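Local coordinates for putative type 11 methyltransferase (Sulfolobus solfataricus, PDB 3I9F), which probably acts as an S-adenosylmethionine-dependent methyltransferase and carries zinc ions in the crystal, at residues I79-S84 with V108-W113; V141-F146 with G154-R159. One frame throughout, in Å; residues are numbered along the deposited sequence.

Contact 1: residues I79-S84 with V108-W113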
loop_
_atom_site.group_PDB
_atom_site.type_symbol
_atom_site.label_atom_id
_atom_site.label_comp_id
_atom_site.label_asym_id
_atom_site.label_seq_id
_atom_site.Cartn_x
_atom_site.Cartn_y
_atom_site.Cartn_z
ATOM N N ILE B 79 -10.981 -3.061 -11.579
ATOM C CA ILE B 79 -9.615 -2.814 -12.016
ATOM C C ILE B 79 -9.707 -2.150 -13.376
ATOM O O ILE B 79 -10.259 -2.723 -14.306
ATOM C CB ILE B 79 -8.838 -4.145 -12.177
ATOM C CG1 ILE B 79 -8.673 -4.836 -10.829
ATOM C CG2 ILE B 79 -7.483 -3.895 -12.794
ATOM C CD1 ILE B 79 -8.195 -6.232 -10.928
ATOM N N LEU B 80 -9.173 -0.948 -13.490
ATOM C CA LEU B 80 -9.148 -0.252 -14.761
ATOM C C LEU B 80 -7.771 -0.383 -15.417
ATOM O O LEU B 80 -6.720 -0.178 -14.786
ATOM C CB LEU B 80 -9.464 1.219 -14.556
ATOM C CG LEU B 80 -9.339 2.141 -15.773
ATOM C CD1 LEU B 80 -10.371 1.820 -16.845
ATOM C CD2 LEU B 80 -9.437 3.605 -15.353
ATOM N N PHE B 81 -7.806 -0.690 -16.708
ATOM C CA PHE B 81 -6.641 -0.627 -17.590
ATOM C C PHE B 81 -6.962 0.372 -18.659
ATOM O O PHE B 81 -7.606 0.049 -19.627
ATOM C CB PHE B 81 -6.396 -1.984 -18.227
ATOM C CG PHE B 81 -5.737 -2.981 -17.320
ATOM C CD1 PHE B 81 -4.370 -2.950 -17.109
ATOM C CD2 PHE B 81 -6.459 -3.968 -16.744
ATOM C CE1 PHE B 81 -3.759 -3.858 -16.325
ATOM C CE2 PHE B 81 -5.862 -4.903 -15.926
ATOM C CZ PHE B 81 -4.516 -4.844 -15.706
ATOM N N ALA B 82 -6.505 1.600 -18.470
ATOM C CA ALA B 82 -6.753 2.702 -19.397
ATOM C C ALA B 82 -5.538 3.021 -20.241
ATOM O O ALA B 82 -4.636 3.739 -19.809
ATOM C CB ALA B 82 -7.193 3.982 -18.607
ATOM N N ASN B 83 -5.548 2.534 -21.466
ATOM C CA ASN B 83 -4.436 2.726 -22.419
ATOM C C ASN B 83 -3.126 2.283 -21.882
ATOM O O ASN B 83 -2.126 2.892 -22.194
ATOM C CB ASN B 83 -4.335 4.177 -22.839
ATOM C CG ASN B 83 -5.670 4.706 -23.320
ATOM O OD1 ASN B 83 -6.273 4.157 -24.271
ATOM N ND2 ASN B 83 -6.182 5.699 -22.633
ATOM N N SER B 84 -3.130 1.255 -21.049
ATOM C CA SER B 84 -1.935 0.925 -20.288
ATOM C C SER B 84 -1.487 -0.525 -20.434
ATOM O O SER B 84 -0.340 -0.784 -20.241
ATOM C CB SER B 84 -2.100 1.285 -18.805
ATOM O OG SER B 84 -3.141 0.530 -18.218
ATOM N N VAL B 108 -13.278 -6.136 -14.653
ATOM C CA VAL B 108 -12.141 -5.470 -15.260
ATOM C C VAL B 108 -12.625 -4.528 -16.356
ATOM O O VAL B 108 -13.393 -4.923 -17.207
ATOM C CB VAL B 108 -11.161 -6.504 -15.852
ATOM C CG1 VAL B 108 -10.018 -5.793 -16.649
ATOM C CG2 VAL B 108 -10.612 -7.419 -14.722
ATOM N N ILE B 109 -12.172 -3.287 -16.325
ATOM C CA ILE B 109 -12.508 -2.321 -17.355
ATOM C C ILE B 109 -11.302 -2.066 -18.233
ATOM O O ILE B 109 -10.305 -1.582 -17.742
ATOM C CB ILE B 109 -12.933 -0.955 -16.767
ATOM C CG1 ILE B 109 -14.049 -1.127 -15.724
ATOM C CG2 ILE B 109 -13.410 -0.059 -17.868
ATOM C CD1 ILE B 109 -14.035 -0.084 -14.601
ATOM N N ILE B 110 -11.408 -2.370 -19.531
ATOM C CA ILE B 110 -10.388 -2.028 -20.512
ATOM C C ILE B 110 -10.802 -0.840 -21.360
ATOM O O ILE B 110 -11.866 -0.849 -21.956
ATOM C CB ILE B 110 -10.124 -3.195 -21.515
ATOM C CG1 ILE B 110 -9.751 -4.497 -20.786
ATOM C CG2 ILE B 110 -9.055 -2.804 -22.555
ATOM C CD1 ILE B 110 -8.826 -4.331 -19.636
ATOM N N ILE B 111 -9.948 0.176 -21.406
ATOM C CA ILE B 111 -9.989 1.202 -22.431
ATOM C C ILE B 111 -8.655 1.191 -23.151
ATOM O O ILE B 111 -7.614 1.171 -22.516
ATOM C CB ILE B 111 -10.223 2.591 -21.835
ATOM C CG1 ILE B 111 -11.581 2.612 -21.100
ATOM C CG2 ILE B 111 -10.215 3.643 -22.927
ATOM C CD1 ILE B 111 -11.765 3.815 -20.172
ATOM N N ASP B 112 -8.681 1.167 -24.476
ATOM C CA ASP B 112 -7.480 1.255 -25.263
ATOM C C ASP B 112 -7.821 1.742 -26.646
ATOM O O ASP B 112 -8.988 1.728 -27.047
ATOM C CB ASP B 112 -6.770 -0.110 -25.372
ATOM C CG ASP B 112 -5.239 0.021 -25.443
ATOM O OD1 ASP B 112 -4.738 1.162 -25.601
ATOM O OD2 ASP B 112 -4.522 -1.010 -25.308
ATOM N N TRP B 113 -6.765 2.127 -27.362
ATOM C CA TRP B 113 -6.812 2.644 -28.706
ATOM C C TRP B 113 -7.225 1.616 -29.737
ATOM O O TRP B 113 -6.847 0.476 -29.628
ATOM C CB TRP B 113 -5.438 3.157 -29.075
ATOM C CG TRP B 113 -5.019 4.373 -28.326
ATOM C CD1 TRP B 113 -4.341 4.411 -27.153
ATOM C CD2 TRP B 113 -5.256 5.734 -28.698
ATOM N NE1 TRP B 113 -4.118 5.717 -26.771
ATOM C CE2 TRP B 113 -4.672 6.550 -27.697
ATOM C CE3 TRP B 113 -5.864 6.342 -29.789
ATOM C CZ2 TRP B 113 -4.678 7.947 -27.761
ATOM C CZ3 TRP B 113 -5.890 7.745 -29.852
ATOM C CH2 TRP B 113 -5.308 8.524 -28.843
HETATM O O HOH W 1 -5.390 -0.951 -21.475
#
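Two adjoining parallel strands in the middle of the Rossmann-like methyltransferase sheet meet here, 76-82 and 106-113, joined through helix 91-101 as a beta-alpha-beta crossover. Ile79 O accepts from Ile109 N, and Phe81 then uses both backbone polar atoms: its N gives to Ile109 O at 2.8 Å, nearly along the C=O axis, and its O takes Ile111 N at 2.9 Å. Side chains alternate between two faces. The Phe81 side chain, with CG beside its own backbone N, lies alongside that of Ile110, CB lying 3.7 Å from Ile110 CD1, while Val108 CG1 sits at the ring edge; Val94 and Val98 of helix 91-101 also touch the Phe81 side chain. On the other face Leu80 turns CG anti to its backbone N (chi1 174°), sending CD1 obliquely across to Ile109 CG2 at 3.7 Å. The strand pairing finishes at Asn83, whose positive phi (55°) turns the chain off the strand even as its N donates to Ile111 O from above the carbonyl plane. Asp112 ties this end to the surrounding fold, for OD2 bonds Tyr133 OH and His86 ND1. An alanine here would lose both those bonds and the carboxylate's hold on Trp113 N, and would probably loosen the link to helix 130-136 and the chain after Ser84. The bond within the strand runs 2.9 Å from Trp113 N to Asp112 OD1, which is met from above the carboxylate plane, and Asn83 OD1 comes obliquely to Trp113 CD1 at 3.5 Å.

Contact 2: residues V141-F146 with G154-R159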
loop_
_atom_site.group_PDB
_atom_site.type_symbol
_atom_site.label_atom_id
_atom_site.label_comp_id
_atom_site.label_asym_id
_atom_site.label_seq_id
_atom_site.Cartn_x
_atom_site.Cartn_y
_atom_site.Cartn_z
ATOM N N VAL B 141 -14.975 -12.983 -19.679
ATOM C CA VAL B 141 -15.840 -12.732 -20.840
ATOM C C VAL B 141 -16.256 -11.285 -20.849
ATOM O O VAL B 141 -16.359 -10.665 -19.804
ATOM C CB VAL B 141 -17.120 -13.698 -20.907
ATOM C CG1 VAL B 141 -16.760 -14.972 -21.702
ATOM C CG2 VAL B 141 -17.640 -14.072 -19.526
ATOM N N VAL B 142 -16.485 -10.756 -22.043
ATOM C CA VAL B 142 -17.048 -9.422 -22.176
ATOM C C VAL B 142 -18.498 -9.422 -21.743
ATOM O O VAL B 142 -19.284 -10.243 -22.206
ATOM C CB VAL B 142 -17.029 -8.893 -23.611
ATOM C CG1 VAL B 142 -17.589 -7.447 -23.623
ATOM C CG2 VAL B 142 -15.614 -8.937 -24.182
ATOM N N GLU B 143 -18.822 -8.476 -20.867
ATOM C CA GLU B 143 -20.157 -8.262 -20.365
ATOM C C GLU B 143 -20.793 -7.057 -21.082
ATOM O O GLU B 143 -21.928 -7.151 -21.543
ATOM C CB GLU B 143 -20.099 -8.056 -18.842
ATOM C CG GLU B 143 -21.200 -7.200 -18.273
ATOM C CD GLU B 143 -21.405 -7.408 -16.803
ATOM O OE1 GLU B 143 -20.678 -6.795 -16.000
ATOM O OE2 GLU B 143 -22.327 -8.175 -16.449
ATOM N N LYS B 144 -20.077 -5.930 -21.152
ATOM C CA LYS B 144 -20.514 -4.780 -21.931
ATOM C C LYS B 144 -19.409 -4.274 -22.868
ATOM O O LYS B 144 -18.222 -4.523 -22.643
ATOM C CB LYS B 144 -20.902 -3.635 -21.013
ATOM C CG LYS B 144 -22.109 -3.883 -20.138
ATOM C CD LYS B 144 -22.119 -2.932 -18.880
ATOM C CE LYS B 144 -23.443 -3.004 -18.079
ATOM N NZ LYS B 144 -24.040 -4.402 -18.026
ATOM N N ARG B 145 -19.817 -3.533 -23.900
ATOM C CA ARG B 145 -18.890 -2.762 -24.746
ATOM C C ARG B 145 -19.295 -1.315 -24.820
ATOM O O ARG B 145 -20.460 -1.002 -24.715
ATOM C CB ARG B 145 -18.887 -3.279 -26.154
ATOM C CG ARG B 145 -18.525 -4.689 -26.269
ATOM C CD ARG B 145 -18.189 -4.989 -27.692
ATOM N NE ARG B 145 -17.712 -6.352 -27.826
ATOM C CZ ARG B 145 -18.479 -7.429 -27.749
ATOM N NH1 ARG B 145 -19.792 -7.318 -27.543
ATOM N NH2 ARG B 145 -17.932 -8.636 -27.878
ATOM N N PHE B 146 -18.339 -0.429 -25.029
ATOM C CA PHE B 146 -18.615 1.002 -25.128
ATOM C C PHE B 146 -17.497 1.721 -25.895
ATOM O O PHE B 146 -16.408 1.187 -26.048
ATOM C CB PHE B 146 -18.866 1.615 -23.746
ATOM C CG PHE B 146 -17.665 1.642 -22.853
ATOM C CD1 PHE B 146 -16.992 2.851 -22.600
ATOM C CD2 PHE B 146 -17.199 0.478 -22.252
ATOM C CE1 PHE B 146 -15.869 2.888 -21.765
ATOM C CE2 PHE B 146 -16.077 0.511 -21.406
ATOM C CZ PHE B 146 -15.410 1.710 -21.170
ATOM N N GLY B 154 -13.710 0.114 -25.567
ATOM C CA GLY B 154 -13.906 -0.027 -24.126
ATOM C C GLY B 154 -14.609 -1.344 -23.845
ATOM O O GLY B 154 -15.543 -1.697 -24.536
ATOM N N LEU B 155 -14.137 -2.098 -22.859
ATOM C CA LEU B 155 -14.793 -3.341 -22.460
ATOM C C LEU B 155 -15.004 -3.367 -20.946
ATOM O O LEU B 155 -14.253 -2.734 -20.179
ATOM C CB LEU B 155 -13.965 -4.546 -22.863
ATOM C CG LEU B 155 -13.381 -4.610 -24.279
ATOM C CD1 LEU B 155 -12.257 -5.649 -24.281
ATOM C CD2 LEU B 155 -14.458 -4.937 -25.358
ATOM N N VAL B 156 -16.062 -4.051 -20.530
ATOM C CA VAL B 156 -16.251 -4.386 -19.157
ATOM C C VAL B 156 -16.247 -5.883 -19.197
ATOM O O VAL B 156 -16.906 -6.472 -20.037
ATOM C CB VAL B 156 -17.573 -3.857 -18.598
ATOM C CG1 VAL B 156 -17.740 -4.266 -17.083
ATOM C CG2 VAL B 156 -17.682 -2.323 -18.819
ATOM N N LEU B 157 -15.492 -6.493 -18.301
ATOM C CA LEU B 157 -15.189 -7.886 -18.347
ATOM C C LEU B 157 -15.548 -8.482 -16.994
ATOM O O LEU B 157 -15.307 -7.845 -15.992
ATOM C CB LEU B 157 -13.689 -8.032 -18.542
ATOM C CG LEU B 157 -13.035 -8.316 -19.867
ATOM C CD1 LEU B 157 -13.528 -7.382 -20.907
ATOM C CD2 LEU B 157 -11.529 -8.211 -19.702
ATOM N N LYS B 158 -16.088 -9.699 -16.972
ATOM C CA LYS B 158 -16.335 -10.442 -15.747
ATOM C C LYS B 158 -15.691 -11.793 -15.862
ATOM O O LYS B 158 -15.423 -12.248 -16.936
ATOM C CB LYS B 158 -17.841 -10.658 -15.541
ATOM C CG LYS B 158 -18.523 -11.483 -16.683
ATOM C CD LYS B 158 -20.039 -11.568 -16.565
ATOM C CE LYS B 158 -20.532 -12.950 -16.154
ATOM N NZ LYS B 158 -21.939 -13.167 -16.593
ATOM N N ARG B 159 -15.501 -12.456 -14.738
ATOM C CA ARG B 159 -14.904 -13.779 -14.748
ATOM C C ARG B 159 -15.767 -14.818 -15.438
ATOM O O ARG B 159 -16.969 -14.844 -15.220
ATOM C CB ARG B 159 -14.703 -14.258 -13.323
ATOM C CG ARG B 159 -13.653 -13.515 -12.529
ATOM C CD ARG B 159 -13.549 -14.187 -11.197
ATOM N NE ARG B 159 -12.639 -13.563 -10.235
ATOM C CZ ARG B 159 -11.325 -13.802 -10.140
ATOM N NH1 ARG B 159 -10.714 -14.578 -11.000
ATOM N NH2 ARG B 159 -10.614 -13.229 -9.171
#
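Phe146 lays one ring face over the backbone of Gly154, whose CA is 3.8 Å from the ring centroid in a CH-pi contact. The ring gets there because CG sits in the crowded position between backbone N and carbonyl carbon (chi1 68°). A CB on residue 154 would fall 2.6 Å from Phe146 CZ, a clash that glycine avoids. Next to this, Val156 CG2 packs against Phe146 CE2 and Lys144 CB. The same residue faces a classic beta bulge: Val156 O accepts from Glu143 N at 2.9 Å, in the carbonyl plane, and weakly from Lys144 N at 3.4 Å, so one carbonyl serves two successive residues and the antiparallel register slips by one. Beyond the bulge, Val141 and Lys158 form a hydrogen-bonded pair, Val141 N reaching Lys158 O at 2.9 Å. Glu143, extended beyond CG, runs alongside Val156, and its OE1 is fixed by a salt bridge to Arg107. On the other face Val142 CG1 lies over the centre of the Arg145 guanidinium, which Glu130 holds through a salt bridge to NE, and Val142 CG2 meets Leu157 CD1 at 4.2 Å. That face of the hairpin is covered by helix 130-136, through Glu130 and Met134; Ile13 of helix 10-14 packs on Phe146 and Val156, and strand 152-159 pairs on its far side with strand 106-113.

Contacts 1 and 2 are successive slices of one mixed sheet, their centres 11 Å apart, and strand 106-113 is where they meet: parallel to 76-82, antiparallel to 152-159. Leu155 N lies 2.7 Å from Ile110 O and Leu157 N 2.8 Å from Val108 O, both probable hydrogen bonds, while Ile111 CG1 touches Phe146 CZ at 3.9 Å. Contact 1 is central and buried; contact 2 includes 140-146, an outermost strand within this chain. In relatives the carboxy ends of the parallel strands border the cofactor pocket, and the end of 79-84 probably does so here. The Arg159 side chain is about 6 Å from the zinc held by Asp104 and tag residues His166, His168 and His170, hence no evidence of a native site.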